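Local coordinates for sphingomyelinase C (Streptomyces griseocarneus, PDB 7CNE), which belongs to the DNase I-like endonuclease/exonuclease/phosphatase family, whose fold packs two mixed beta sheets against each other between helices, at residues 187-192 with 250-255; 10-15 with 46-51. One frame throughout, in Å; residues are numbered along the deposited sequence.

In the fold
Read from the N terminus, interaction 2 comes first: 10-15 opens the strand 12-19, the chain passes through helix 30-39, and then segment 46-51 returns beside the first strand in parallel, closing a beta-alpha-beta unit in the seven-stranded mixed sheet. Interaction 1 opens only afterwards, when 187-192 enters the six-stranded mixed sheet; it closes when 250-255, the end of strand 247-251 and the turn after it, comes back antiparallel at the sheet's edge. The two loops therefore follow in series, neither enclosing nor crossing the other. Their centres lie about 14 Å apart, and their side chains touch across the sheet interface of this DNase I-like fold, where Met190 packs on Val12 and Ala192 on Val50.

Interaction 1: 187-192 with 250-255; sequences EQVMLA and LHRNGH
The antiparallel pairing at one edge of the six-stranded sheet is built from Leu191 and Leu250, whose backbones exchange two hydrogen bonds, and from the adjoining non-hydrogen-bonded pair Met190 and His251. Leu191 N reaches Leu250 O at 2.8 Å in a nearly straight bond (174°). Beyond this pair the regular pattern frays: Arg252 N makes a weak bond to Val189 O, while water 2 donates to both Val189 O and Leu250 O. Met190 and His251 run side by side on one face of the sheet. CG of Met190 sits over a face of the imidazole in a CH-pi contact, 3.6 Å from the ring centroid of His251 and displaced toward its rim, whereas the sulfur approaches obliquely. At the edge of the same ring, Gln188 OE1 lies 3.2 Å from His251 CE1, while Gln188 NE2 bonds to Pro8 O, and water 1 links His251 ND1 to Val189 N. A type II turn from Arg252 to His255, with Gly254 at positive phi, brings the second histidine back. Its ND1 donates to Glu187 O over 2.9 Å; the acceptor is tilted 22° from the imidazole plane. Val189 CG2, anti to its own carbonyl carbon, covers one face of this ring, 3.8 Å from the centroid of His255. The other branch, CG1, lies 4.0 Å from Arg252 CD, where the extended arginine passes alongside the valine before ending in a salt bridge with Asp175. Val189 and Arg252 thus pack against Leu178 of helix 162-180, while Leu250 meets Met207 and Leu208 of helix 203-211. Strand 142-150 pairs with the other edge of 188-192, leaving 247-251 as the outermost strand of the sheet.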
loop_
_atom_site.group_PDB
_atom_site.type_symbol
_atom_site.label_atom_id
_atom_site.label_comp_id
_atom_site.label_asym_id
_atom_site.label_seq_id
_atom_site.Cartn_x
_atom_site.Cartn_y
_atom_site.Cartn_z
ATOM N N GLU A 187 7.649 -16.210 14.243
ATOM C CA GLU A 187 7.532 -15.839 12.839
ATOM C C GLU A 187 7.120 -14.376 12.714
ATOM O O GLU A 187 6.239 -13.907 13.445
ATOM C CB GLU A 187 6.519 -16.751 12.131
ATOM C CG GLU A 187 6.999 -18.196 12.096
ATOM C CD GLU A 187 6.021 -19.161 11.449
ATOM O OE1 GLU A 187 6.370 -20.356 11.401
ATOM O OE2 GLU A 187 4.924 -18.745 10.993
ATOM N N GLN A 188 7.772 -13.658 11.795
ATOM C CA GLN A 188 7.516 -12.230 11.608
ATOM C C GLN A 188 6.159 -11.984 10.964
ATOM O O GLN A 188 5.736 -12.717 10.065
ATOM C CB GLN A 188 8.567 -11.588 10.707
ATOM C CG GLN A 188 9.948 -11.501 11.233
ATOM C CD GLN A 188 10.890 -11.062 10.137
ATOM O OE1 GLN A 188 10.894 -9.895 9.735
ATOM N NE2 GLN A 188 11.652 -12.003 9.610
ATOM N N VAL A 189 5.509 -10.906 11.387
ATOM C CA VAL A 189 4.234 -10.469 10.827
ATOM C C VAL A 189 4.330 -8.966 10.607
ATOM O O VAL A 189 4.441 -8.206 11.572
ATOM C CB VAL A 189 3.040 -10.795 11.730
ATOM C CG1 VAL A 189 1.742 -10.456 10.979
ATOM C CG2 VAL A 189 3.081 -12.262 12.178
ATOM N N MET A 190 4.298 -8.538 9.347
ATOM C CA MET A 190 4.393 -7.132 8.988
ATOM C C MET A 190 3.097 -6.652 8.341
ATOM O O MET A 190 2.465 -7.381 7.571
ATOM C CB MET A 190 5.555 -6.882 8.022
ATOM C CG MET A 190 6.928 -6.988 8.665
ATOM S SD MET A 190 8.251 -6.803 7.439
ATOM C CE MET A 190 8.346 -8.480 6.809
ATOM N N LEU A 191 2.711 -5.418 8.652
ATOM C CA LEU A 191 1.625 -4.722 7.967
ATOM C C LEU A 191 2.250 -3.625 7.118
ATOM O O LEU A 191 2.999 -2.793 7.638
ATOM C CB LEU A 191 0.629 -4.131 8.966
ATOM C CG LEU A 191 -0.435 -3.184 8.383
ATOM C CD1 LEU A 191 -1.406 -3.948 7.496
ATOM C CD2 LEU A 191 -1.182 -2.487 9.492
ATOM N N ALA A 192 1.967 -3.635 5.816
ATOM C CA ALA A 192 2.577 -2.686 4.893
ATOM C C ALA A 192 1.475 -2.036 4.077
ATOM O O ALA A 192 0.615 -2.736 3.537
ATOM C CB ALA A 192 3.583 -3.381 3.963
ATOM N N LEU A 250 5.170 -1.969 9.370
ATOM C CA LEU A 250 5.305 -2.103 10.819
ATOM C C LEU A 250 5.100 -3.550 11.246
ATOM O O LEU A 250 4.168 -4.219 10.786
ATOM C CB LEU A 250 4.302 -1.197 11.558
ATOM C CG LEU A 250 4.465 0.310 11.324
ATOM C CD1 LEU A 250 3.290 1.121 11.921
ATOM C CD2 LEU A 250 5.800 0.797 11.879
ATOM N N HIS A 251 5.966 -4.017 12.141
ATOM C CA HIS A 251 5.867 -5.355 12.700
ATOM C C HIS A 251 4.754 -5.434 13.744
ATOM O O HIS A 251 4.291 -4.424 14.286
ATOM C CB HIS A 251 7.198 -5.772 13.319
ATOM C CG HIS A 251 8.250 -6.064 12.304
ATOM N ND1 HIS A 251 8.414 -7.314 11.747
ATOM C CD2 HIS A 251 9.168 -5.264 11.713
ATOM C CE1 HIS A 251 9.402 -7.276 10.872
ATOM N NE2 HIS A 251 9.875 -6.045 10.830
ATOM N N ARG A 252 4.337 -6.666 14.022
ATOM C CA ARG A 252 3.277 -6.956 14.982
ATOM C C ARG A 252 3.861 -7.194 16.370
ATOM O O ARG A 252 4.869 -7.893 16.518
ATOM C CB ARG A 252 2.503 -8.197 14.528
ATOM C CG ARG A 252 1.324 -8.576 15.393
ATOM C CD ARG A 252 0.385 -9.480 14.595
ATOM N NE ARG A 252 -0.716 -10.005 15.390
ATOM C CZ ARG A 252 -1.888 -9.399 15.559
ATOM N NH1 ARG A 252 -2.131 -8.223 14.991
ATOM N NH2 ARG A 252 -2.820 -9.979 16.304
ATOM N N ASN A 253 3.218 -6.623 17.390
ATOM C CA ASN A 253 3.677 -6.847 18.756
ATOM C C ASN A 253 3.687 -8.335 19.091
ATOM O O ASN A 253 2.806 -9.091 18.674
ATOM C CB ASN A 253 2.795 -6.098 19.755
ATOM C CG ASN A 253 3.056 -4.605 19.750
ATOM O OD1 ASN A 253 4.203 -4.167 19.612
ATOM N ND2 ASN A 253 1.993 -3.811 19.909
ATOM N N GLY A 254 4.699 -8.754 19.848
ATOM C CA GLY A 254 4.801 -10.131 20.280
ATOM C C GLY A 254 5.406 -11.086 19.274
ATOM O O GLY A 254 5.492 -12.284 19.562
ATOM N N HIS A 255 5.827 -10.612 18.107
ATOM C CA HIS A 255 6.425 -11.481 17.107
ATOM C C HIS A 255 7.877 -11.088 16.896
ATOM O O HIS A 255 8.265 -9.939 17.132
ATOM C CB HIS A 255 5.645 -11.424 15.789
ATOM C CG HIS A 255 4.334 -12.141 15.858
ATOM N ND1 HIS A 255 4.179 -13.443 15.437
ATOM C CD2 HIS A 255 3.137 -11.762 16.368
ATOM C CE1 HIS A 255 2.932 -13.826 15.650
ATOM N NE2 HIS A 255 2.278 -12.825 16.214
HETATM O O HOH W 1 7.026 -9.340 13.291
HETATM O O HOH W 2 2.300 -6.139 11.758
#

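Interaction 2: 10-15 with 46-51; sequences LKVLTY and NDVVVL
Strands 12-15 and 48-51 run parallel, their axes 4.7 Å apart and 13° from alignment, with Leu13 N to Val48 O, Val50 N to Leu13 O and Tyr15 N to Val50 O as their hydrogen bonds. Ahead of this regular part, Lys11 O accepts from both Asp47 N and Val48 N. The carboxylate of Asp47 completes the join: OD2 takes Lys11 N at 2.9 Å through its anti lone pair, in a bond of 168°, and OD1 is held by Trp108. The side chains of Leu10 and Asp47 cross at about a right angle, Leu10 CD2 lying 3.7 Å from Asp47 CG. On one face of the sheet Val12 and Val48 lie alongside each other, CG2 of Val12 meeting CB of Val48 at 4.1 Å. On the other, Leu13 has CG anti to its backbone N (chi1 164°); beyond it, CD2 lies 3.7 Å from Val49 CG1, while Leu13 CB lies 3.7 Å from Asn46 ND2. That amide nitrogen bonds to Phe42 O, and water 3 donates to Asn46 OD1. Further along, Leu51 CD2 approaches Tyr15 CB and the edge of its ring. The chemistry thus divides in two: mostly apolar branches line both faces of the strand pair, while its entrance is fixed by polar groups, where one carbonyl serves two amides and a carboxylate substitutes for a backbone acceptor.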
loop_
_atom_site.group_PDB
_atom_site.type_symbol
_atom_site.label_atom_id
_atom_site.label_comp_id
_atom_site.label_asym_id
_atom_site.label_seq_id
_atom_site.Cartn_x
_atom_site.Cartn_y
_atom_site.Cartn_z
ATOM N N LEU A 10 14.361 -8.621 6.080
ATOM C CA LEU A 10 13.809 -8.342 4.761
ATOM C C LEU A 10 13.695 -6.841 4.511
ATOM O O LEU A 10 13.469 -6.052 5.434
ATOM C CB LEU A 10 12.413 -8.976 4.591
ATOM C CG LEU A 10 12.249 -10.499 4.556
ATOM C CD1 LEU A 10 10.851 -10.858 4.034
ATOM C CD2 LEU A 10 13.320 -11.139 3.688
ATOM N N LYS A 11 13.822 -6.466 3.240
ATOM C CA LYS A 11 13.630 -5.098 2.772
ATOM C C LYS A 11 12.252 -4.999 2.129
ATOM O O LYS A 11 11.964 -5.735 1.181
ATOM C CB LYS A 11 14.707 -4.740 1.752
ATOM C CG LYS A 11 15.134 -3.291 1.713
ATOM C CD LYS A 11 16.620 -3.231 1.357
ATOM C CE LYS A 11 17.178 -1.842 1.564
ATOM N NZ LYS A 11 17.481 -1.155 0.269
ATOM N N VAL A 12 11.406 -4.094 2.620
ATOM C CA VAL A 12 10.012 -4.050 2.170
ATOM C C VAL A 12 9.674 -2.653 1.670
ATOM O O VAL A 12 9.847 -1.666 2.399
ATOM C CB VAL A 12 9.038 -4.476 3.281
ATOM C CG1 VAL A 12 7.593 -4.412 2.764
ATOM C CG2 VAL A 12 9.389 -5.902 3.765
ATOM N N LEU A 13 9.191 -2.573 0.429
ATOM C CA LEU A 13 8.722 -1.323 -0.164
ATOM C C LEU A 13 7.202 -1.254 -0.106
ATOM O O LEU A 13 6.517 -2.222 -0.446
ATOM C CB LEU A 13 9.186 -1.203 -1.621
ATOM C CG LEU A 13 8.493 -0.175 -2.519
ATOM C CD1 LEU A 13 8.890 1.265 -2.137
ATOM C CD2 LEU A 13 8.814 -0.445 -3.992
ATOM N N THR A 14 6.670 -0.110 0.313
ATOM C CA THR A 14 5.258 0.172 0.113
ATOM C C THR A 14 5.159 1.432 -0.734
ATOM O O THR A 14 5.882 2.403 -0.491
ATOM C CB THR A 14 4.481 0.301 1.445
ATOM O OG1 THR A 14 3.109 0.580 1.171
ATOM C CG2 THR A 14 5.042 1.384 2.372
ATOM N N TYR A 15 4.285 1.404 -1.745
ATOM C CA TYR A 15 4.205 2.498 -2.713
ATOM C C TYR A 15 2.796 2.623 -3.266
ATOM O O TYR A 15 2.265 1.677 -3.861
ATOM C CB TYR A 15 5.193 2.281 -3.859
ATOM C CG TYR A 15 5.303 3.460 -4.804
ATOM C CD1 TYR A 15 5.497 4.755 -4.323
ATOM C CD2 TYR A 15 5.217 3.276 -6.184
ATOM C CE1 TYR A 15 5.626 5.841 -5.202
ATOM C CE2 TYR A 15 5.338 4.337 -7.058
ATOM C CZ TYR A 15 5.539 5.616 -6.573
ATOM O OH TYR A 15 5.660 6.656 -7.477
ATOM N N ASN A 46 14.465 -4.816 -3.428
ATOM C CA ASN A 46 13.645 -5.161 -2.283
ATOM C C ASN A 46 13.407 -6.663 -2.219
ATOM O O ASN A 46 13.619 -7.397 -3.184
ATOM C CB ASN A 46 12.314 -4.410 -2.343
ATOM C CG ASN A 46 12.516 -2.921 -2.428
ATOM O OD1 ASN A 46 13.040 -2.310 -1.498
ATOM N ND2 ASN A 46 12.132 -2.329 -3.551
ATOM N N ASP A 47 12.927 -7.116 -1.061
ATOM C CA ASP A 47 12.434 -8.479 -0.926
ATOM C C ASP A 47 10.931 -8.581 -1.173
ATOM O O ASP A 47 10.457 -9.577 -1.738
ATOM C CB ASP A 47 12.769 -8.994 0.467
ATOM C CG ASP A 47 14.250 -9.174 0.649
ATOM O OD1 ASP A 47 14.780 -10.097 0.008
ATOM O OD2 ASP A 47 14.871 -8.379 1.388
ATOM N N VAL A 48 10.176 -7.584 -0.736
ATOM C CA VAL A 48 8.720 -7.558 -0.875
ATOM C C VAL A 48 8.334 -6.162 -1.327
ATOM O O VAL A 48 8.918 -5.173 -0.866
ATOM C CB VAL A 48 8.009 -7.924 0.451
ATOM C CG1 VAL A 48 6.490 -7.914 0.289
ATOM C CG2 VAL A 48 8.496 -9.285 0.976
ATOM N N VAL A 49 7.367 -6.082 -2.247
ATOM C CA VAL A 49 6.804 -4.818 -2.714
ATOM C C VAL A 49 5.294 -4.887 -2.528
ATOM O O VAL A 49 4.652 -5.848 -2.971
ATOM C CB VAL A 49 7.160 -4.525 -4.191
ATOM C CG1 VAL A 49 6.497 -3.211 -4.659
ATOM C CG2 VAL A 49 8.683 -4.454 -4.384
ATOM N N VAL A 50 4.733 -3.884 -1.853
ATOM C CA VAL A 50 3.289 -3.747 -1.676
ATOM C C VAL A 50 2.858 -2.465 -2.379
ATOM O O VAL A 50 3.328 -1.369 -2.034
ATOM C CB VAL A 50 2.880 -3.726 -0.191
ATOM C CG1 VAL A 50 1.359 -3.671 -0.063
ATOM C CG2 VAL A 50 3.409 -4.961 0.538
ATOM N N LEU A 51 1.962 -2.598 -3.354
ATOM C CA LEU A 51 1.467 -1.476 -4.130
ATOM C C LEU A 51 0.025 -1.165 -3.759
ATOM O O LEU A 51 -0.764 -2.070 -3.474
ATOM C CB LEU A 51 1.540 -1.772 -5.630
ATOM C CG LEU A 51 2.933 -2.128 -6.156
ATOM C CD1 LEU A 51 2.833 -2.428 -7.654
ATOM C CD2 LEU A 51 3.887 -0.968 -5.892
HETATM O O HOH W 3 15.213 -0.965 -2.362
#